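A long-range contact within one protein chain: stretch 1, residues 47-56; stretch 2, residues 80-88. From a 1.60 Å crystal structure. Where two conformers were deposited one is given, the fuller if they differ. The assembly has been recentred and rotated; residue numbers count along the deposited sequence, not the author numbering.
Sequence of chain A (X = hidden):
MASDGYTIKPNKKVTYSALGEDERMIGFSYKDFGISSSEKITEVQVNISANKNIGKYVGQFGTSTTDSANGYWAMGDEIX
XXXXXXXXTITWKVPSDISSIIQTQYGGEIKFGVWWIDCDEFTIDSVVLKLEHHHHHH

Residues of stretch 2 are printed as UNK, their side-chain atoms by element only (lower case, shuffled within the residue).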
ATOM      1  N   ASN A  47      -1.636   2.892  -7.516  1.00 17.54           N
ATOM      2  CA  ASN A  47      -1.624   3.118  -8.969  1.00 18.48           C
ATOM      3  C   ASN A  47      -0.197   3.330  -9.424  1.00 18.63           C
ATOM      4  O   ASN A  47       0.486   4.257  -8.945  1.00 19.40           O
ATOM      5  CB  ASN A  47      -2.526   4.294  -9.329  1.00 20.13           C
ATOM      6  CG  ASN A  47      -3.962   4.020  -8.964  1.00 22.94           C
ATOM      7  OD1 ASN A  47      -4.582   3.118  -9.516  1.00 28.67           O
ATOM      8  ND2 ASN A  47      -4.482   4.759  -8.009  1.00 24.51           N
ATOM      9  N   ILE A  48       0.242   2.473 -10.340  1.00 19.61           N
ATOM     10  CA  ILE A  48       1.627   2.519 -10.801  1.00 19.82           C
ATOM     11  C   ILE A  48       1.724   2.640 -12.309  1.00 20.16           C
ATOM     12  O   ILE A  48       0.797   2.258 -13.030  1.00 22.81           O
ATOM     13  CB  ILE A  48       2.457   1.300 -10.318  1.00 19.91           C
ATOM     14  CG1 ILE A  48       1.967  -0.020 -10.921  1.00 21.67           C
ATOM     15  CG2 ILE A  48       2.479   1.198  -8.811  1.00 20.90           C
ATOM     16  CD1 ILE A  48       2.888  -1.210 -10.667  1.00 23.92           C
ATOM     17  N   SER A  49       2.860   3.150 -12.769  1.00 20.20           N
ATOM     18  CA  SER A  49       3.139   3.283 -14.191  1.00 20.77           C
ATOM     19  C   SER A  49       4.610   3.078 -14.498  1.00 21.80           C
ATOM     20  O   SER A  49       5.474   3.155 -13.605  1.00 22.75           O
ATOM     21  CB  SER A  49       2.618   4.633 -14.697  1.00 24.50           C
ATOM     22  OG  SER A  49       3.363   5.724 -14.208  1.00 27.39           O
ATOM     23  N   ALA A  50       4.906   2.816 -15.760  1.00 23.01           N
ATOM     24  CA  ALA A  50       6.255   2.504 -16.186  1.00 22.44           C
ATOM     25  C   ALA A  50       6.410   2.920 -17.645  1.00 23.70           C
ATOM     26  O   ALA A  50       5.438   3.368 -18.292  1.00 26.13           O
ATOM     27  CB  ALA A  50       6.516   1.014 -16.008  1.00 25.12           C
ATOM     28  N   ASN A  51       7.628   2.794 -18.157  1.00 27.46           N
ATOM     29  CA  ASN A  51       7.921   3.122 -19.540  0.50 28.95           C
ATOM     30  C   ASN A  51       7.787   1.928 -20.494  1.00 27.48           C
ATOM     31  O   ASN A  51       8.076   2.034 -21.687  1.00 33.95           O
ATOM     32  CB  ASN A  51       9.321   3.738 -19.610  0.50 31.90           C
ATOM     33  CG  ASN A  51       9.351   5.144 -19.041  0.50 34.05           C
ATOM     34  OD1 ASN A  51       8.354   5.858 -19.094  0.50 40.22           O
ATOM     35  ND2 ASN A  51      10.480   5.539 -18.483  0.50 37.60           N
ATOM     36  N   LYS A  52       7.353   0.791 -19.959  1.00 28.19           N
ATOM     37  CA  LYS A  52       7.163  -0.423 -20.736  1.00 28.74           C
ATOM     38  C   LYS A  52       6.095  -1.239 -20.029  1.00 25.93           C
ATOM     39  O   LYS A  52       5.643  -0.864 -18.936  1.00 25.96           O
ATOM     40  CB  LYS A  52       8.480  -1.191 -20.819  1.00 35.96           C
ATOM     41  CG  LYS A  52       9.054  -1.565 -19.468  1.00 40.80           C
ATOM     42  CD  LYS A  52      10.448  -2.176 -19.580  1.00 52.99           C
ATOM     43  CE  LYS A  52      10.369  -3.643 -19.968  1.00 59.57           C
ATOM     44  NZ  LYS A  52      11.654  -4.354 -19.727  1.00 66.52           N
ATOM     45  N   ASN A  53       5.671  -2.331 -20.642  1.00 27.62           N
ATOM     46  CA  ASN A  53       4.634  -3.178 -20.025  1.00 27.72           C
ATOM     47  C   ASN A  53       5.120  -3.711 -18.673  1.00 23.91           C
ATOM     48  O   ASN A  53       6.246  -4.186 -18.542  1.00 27.71           O
ATOM     49  CB  ASN A  53       4.212  -4.321 -20.960  1.00 33.14           C
ATOM     50  CG  ASN A  53       3.481  -3.809 -22.201  1.00 35.54           C
ATOM     51  OD1 ASN A  53       2.976  -2.678 -22.223  1.00 39.11           O
ATOM     52  ND2 ASN A  53       3.418  -4.634 -23.235  1.00 39.35           N
ATOM     53  N   ILE A  54       4.260  -3.636 -17.670  1.00 21.97           N
ATOM     54  CA  ILE A  54       4.663  -3.920 -16.307  1.00 22.12           C
ATOM     55  C   ILE A  54       4.799  -5.402 -16.002  1.00 21.60           C
ATOM     56  O   ILE A  54       5.765  -5.801 -15.368  1.00 22.81           O
ATOM     57  CB  ILE A  54       3.695  -3.228 -15.317  1.00 23.26           C
ATOM     58  CG1 ILE A  54       3.963  -1.720 -15.364  1.00 24.91           C
ATOM     59  CG2 ILE A  54       3.866  -3.764 -13.895  1.00 23.46           C
ATOM     60  CD1 ILE A  54       2.892  -0.875 -14.754  1.00 26.60           C
ATOM     61  N   GLY A  55       3.837  -6.206 -16.437  1.00 20.61           N
ATOM     62  CA  GLY A  55       3.826  -7.623 -16.109  1.00 19.83           C
ATOM     63  C   GLY A  55       3.385  -7.909 -14.690  1.00 20.63           C
ATOM     64  O   GLY A  55       2.520  -7.210 -14.159  1.00 21.75           O
ATOM     65  N   LYS A  56       3.948  -8.965 -14.096  1.00 19.02           N
ATOM     66  CA  LYS A  56       3.517  -9.414 -12.780  1.00 20.07           C
ATOM     67  C   LYS A  56       4.193  -8.695 -11.616  1.00 19.04           C
ATOM     68  O   LYS A  56       5.421  -8.496 -11.593  1.00 20.48           O
ATOM     69  CB  LYS A  56       3.706 -10.920 -12.609  1.00 21.28           C
ATOM     70  CG  LYS A  56       2.453 -11.682 -13.011  1.00 25.02           C
ATOM     71  CD  LYS A  56       2.541 -13.162 -12.678  1.00 24.21           C
ATOM     72  CE  LYS A  56       3.361 -13.934 -13.675  1.00 22.50           C
ATOM     73  NZ  LYS A  56       2.717 -14.015 -15.017  1.00 24.66           N
ATOM     74  N   UNK A  80      -0.832 -11.547  -6.092  1.00 19.12           N
ATOM     75  CA  UNK A  80      -0.203 -11.619  -7.405  1.00 19.84           C
ATOM     76  C   UNK A  80      -1.150 -10.905  -8.382  1.00 19.69           C
ATOM     77  O   UNK A  80      -2.334 -11.222  -8.425  1.00 23.37           O
ATOM     78  c   UNK A  80       0.046 -13.079  -7.854  1.00 21.06           C
ATOM     79  c   UNK A  80       0.678 -13.154  -9.231  1.00 23.43           C
ATOM     80  o   UNK A  80       0.908 -13.734  -6.903  1.00 23.05           O
ATOM     81  N   UNK A  81      -0.624  -9.943  -9.146  1.00 19.98           N
ATOM     82  CA  UNK A  81      -1.398  -9.141 -10.107  1.00 22.03           C
ATOM     83  C   UNK A  81      -0.565  -9.001 -11.379  1.00 22.86           C
ATOM     84  O   UNK A  81       0.612  -8.678 -11.310  1.00 25.75           O
ATOM     85  c   UNK A  81      -3.596  -6.611 -10.470  1.00 42.71           C
ATOM     86  o   UNK A  81      -4.209  -6.808  -9.435  1.00 51.04           O
ATOM     87  c   UNK A  81      -2.103  -6.686 -10.482  1.00 34.93           C
ATOM     88  n   UNK A  81      -4.188  -6.314 -11.606  1.00 53.94           N
ATOM     89  c   UNK A  81      -1.606  -7.743  -9.527  1.00 26.57           C
ATOM     90  N   UNK A  82      -1.167  -9.230 -12.531  1.00 21.73           N
ATOM     91  CA  UNK A  82      -0.483  -9.012 -13.803  1.00 21.29           C
ATOM     92  C   UNK A  82      -1.087  -7.761 -14.444  1.00 21.15           C
ATOM     93  O   UNK A  82      -2.306  -7.643 -14.548  1.00 24.70           O
ATOM     94  c   UNK A  82      -0.654 -10.208 -14.735  1.00 24.55           C
ATOM     95  o   UNK A  82       0.147 -10.056 -15.904  1.00 28.79           O
ATOM     96  N   UNK A  83      -0.216  -6.852 -14.863  1.00 21.51           N
ATOM     97  CA  UNK A  83      -0.592  -5.603 -15.513  1.00 22.92           C
ATOM     98  C   UNK A  83      -0.101  -5.657 -16.960  1.00 24.86           C
ATOM     99  O   UNK A  83       1.095  -5.707 -17.227  1.00 23.95           O
ATOM    100  c   UNK A  83       0.079  -3.287 -12.435  1.00 28.13           C
ATOM    101  c   UNK A  83      -0.587  -4.300 -13.352  1.00 25.50           C
ATOM    102  c   UNK A  83      -0.006  -4.374 -14.767  1.00 23.50           C
ATOM    103  c   UNK A  83      -0.281  -3.088 -15.546  1.00 24.65           C
ATOM    104  N   UNK A  84      -1.038  -5.651 -17.905  1.00 26.41           N
ATOM    105  CA  UNK A  84      -0.657  -5.937 -19.286  1.00 32.12           C
ATOM    106  C   UNK A  84      -0.010  -4.743 -20.010  1.00 31.38           C
ATOM    107  O   UNK A  84       0.814  -4.946 -20.921  1.00 39.84           O
ATOM    108  o   UNK A  84      -2.938  -5.733 -20.014  1.00 44.47           O
ATOM    109  c   UNK A  84      -1.820  -6.547 -20.087  1.00 38.79           C
ATOM    110  N   UNK A  85      -0.363  -3.525 -19.615  1.00 29.12           N
ATOM    111  CA  UNK A  85       0.181  -2.317 -20.264  1.00 26.98           C
ATOM    112  C   UNK A  85       1.149  -1.550 -19.387  1.00 24.66           C
ATOM    113  O   UNK A  85       1.733  -2.130 -18.454  1.00 24.29           O
ATOM    114  N   UNK A  86       1.307  -0.260 -19.686  1.00 26.49           N
ATOM    115  CA  UNK A  86       2.307   0.612 -19.024  1.00 24.43           C
ATOM    116  C   UNK A  86       1.785   1.223 -17.692  1.00 22.23           C
ATOM    117  O   UNK A  86       2.492   1.961 -17.031  1.00 27.34           O
ATOM    118  n   UNK A  86       3.506   0.128 -21.576  1.00 36.32           N
ATOM    119  c   UNK A  86       2.729   1.794 -19.963  1.00 29.53           C
ATOM    120  o   UNK A  86       4.283   2.225 -21.749  1.00 47.87           O
ATOM    121  c   UNK A  86       3.583   1.378 -21.164  1.00 36.44           C
ATOM    122  N   UNK A  87       0.547   0.941 -17.316  1.00 23.05           N
ATOM    123  CA  UNK A  87      -0.003   1.452 -16.073  1.00 23.01           C
ATOM    124  C   UNK A  87      -1.096   0.530 -15.551  1.00 21.47           C
ATOM    125  O   UNK A  87      -1.808  -0.134 -16.334  1.00 24.12           O
ATOM    126  o   UNK A  87      -1.672   2.933 -17.084  1.00 29.80           O
ATOM    127  c   UNK A  87      -0.547   2.882 -16.238  1.00 27.07           C
ATOM    128  N   UNK A  88      -1.201   0.451 -14.235  1.00 21.42           N
ATOM    129  CA  UNK A  88      -2.265  -0.335 -13.638  1.00 23.57           C
ATOM    130  C   UNK A  88      -2.388  -0.078 -12.145  1.00 21.88           C
ATOM    131  O   UNK A  88      -1.758   0.842 -11.604  1.00 22.86           O
TER
HETATM  132  O   HOH W   1       5.889   2.236 -23.844  1.00 52.03           O
HETATM  133  O   HOH W   2       2.643 -11.334 -16.562  1.00 25.68           O

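Position 80 carries one carbon that branches at once into an oxygen and a carbon. That fork is a threonine, Thr80, whose CG2 lies 3.9 Å from CD of Lys56, a light apolar touch along the lysine's aliphatic stem.

Position 81 has three carbons in a row, the third bearing an oxygen and a nitrogen. This is Gln81; its CB points away from stretch 1, so its contribution is backbone, with Gln81 O 3.3 Å from Lys56 CA in a CA-H...O contact.

Position 82 has one carbon and one oxygen, hence Ser82. It pairs with Lys56 at a non-hydrogen-bonded site, both side chains on the same sheet face: Ser82 CB packs 3.8 Å from Lys56 CG, and a water lies 2.9 Å from Ser82 OG and accepts from Lys56 NZ at 3.1 Å.

Position 83 shows four carbons forked at the first, one arm two carbons long, which is isoleucine. Ile83 is buried: its CD1 meets Ile48 CD1 at 3.9 Å and its CB meets Ile54 CB at 3.9 Å. Its backbone closes a reciprocal pair with Gly55, Ile83 N to Gly55 O at 2.8 Å and Gly55 N to Ile83 O at 2.9 Å.

Position 84, again one carbon and one oxygen, is Ser84, its CB directed away from stretch 1.

Position 85 has no side-chain atoms: Gly85. Its O accepts from Ile54 N at 3.0 Å. A CB would have room here, so packing against stretch 1 does not itself demand glycine.

Position 86 has two carbons, the second carrying an oxygen and a nitrogen: Asn86, with the largest covered area in either stretch. Its O accepts from Ala50 N at 2.9 Å, ND2 sits 2.9 Å from Asn53 OD1, and a water donates to both Asn86 OD1 (2.6 Å) and Asn51 O (3.1 Å).

Position 87 has one carbon and one oxygen. Ser87 faces Ser49 on a shared side, CB to CB 3.9 Å.

Position 88 is bare: Gly88. Here a CB would fall 2.7 Å from Ile83 CG2, a clash within its own stretch. Gly88 N donates to Ile48 O at 3.0 Å, and Ile48 N to Gly88 O at 2.9 Å.

The contact works as two short antiparallel ladders, offset by two residues, with facing loops between them. Reciprocal backbone bonds anchor each ladder; Ile48, Ile54 and Ile83 supply apolar packing, and Asn86 fits its amide against the stretch 1 loop. Gly55 has positive phi, a conformation that favours glycine, as its ladder begins.

Stretch 2 80-88: TQSISGNSG
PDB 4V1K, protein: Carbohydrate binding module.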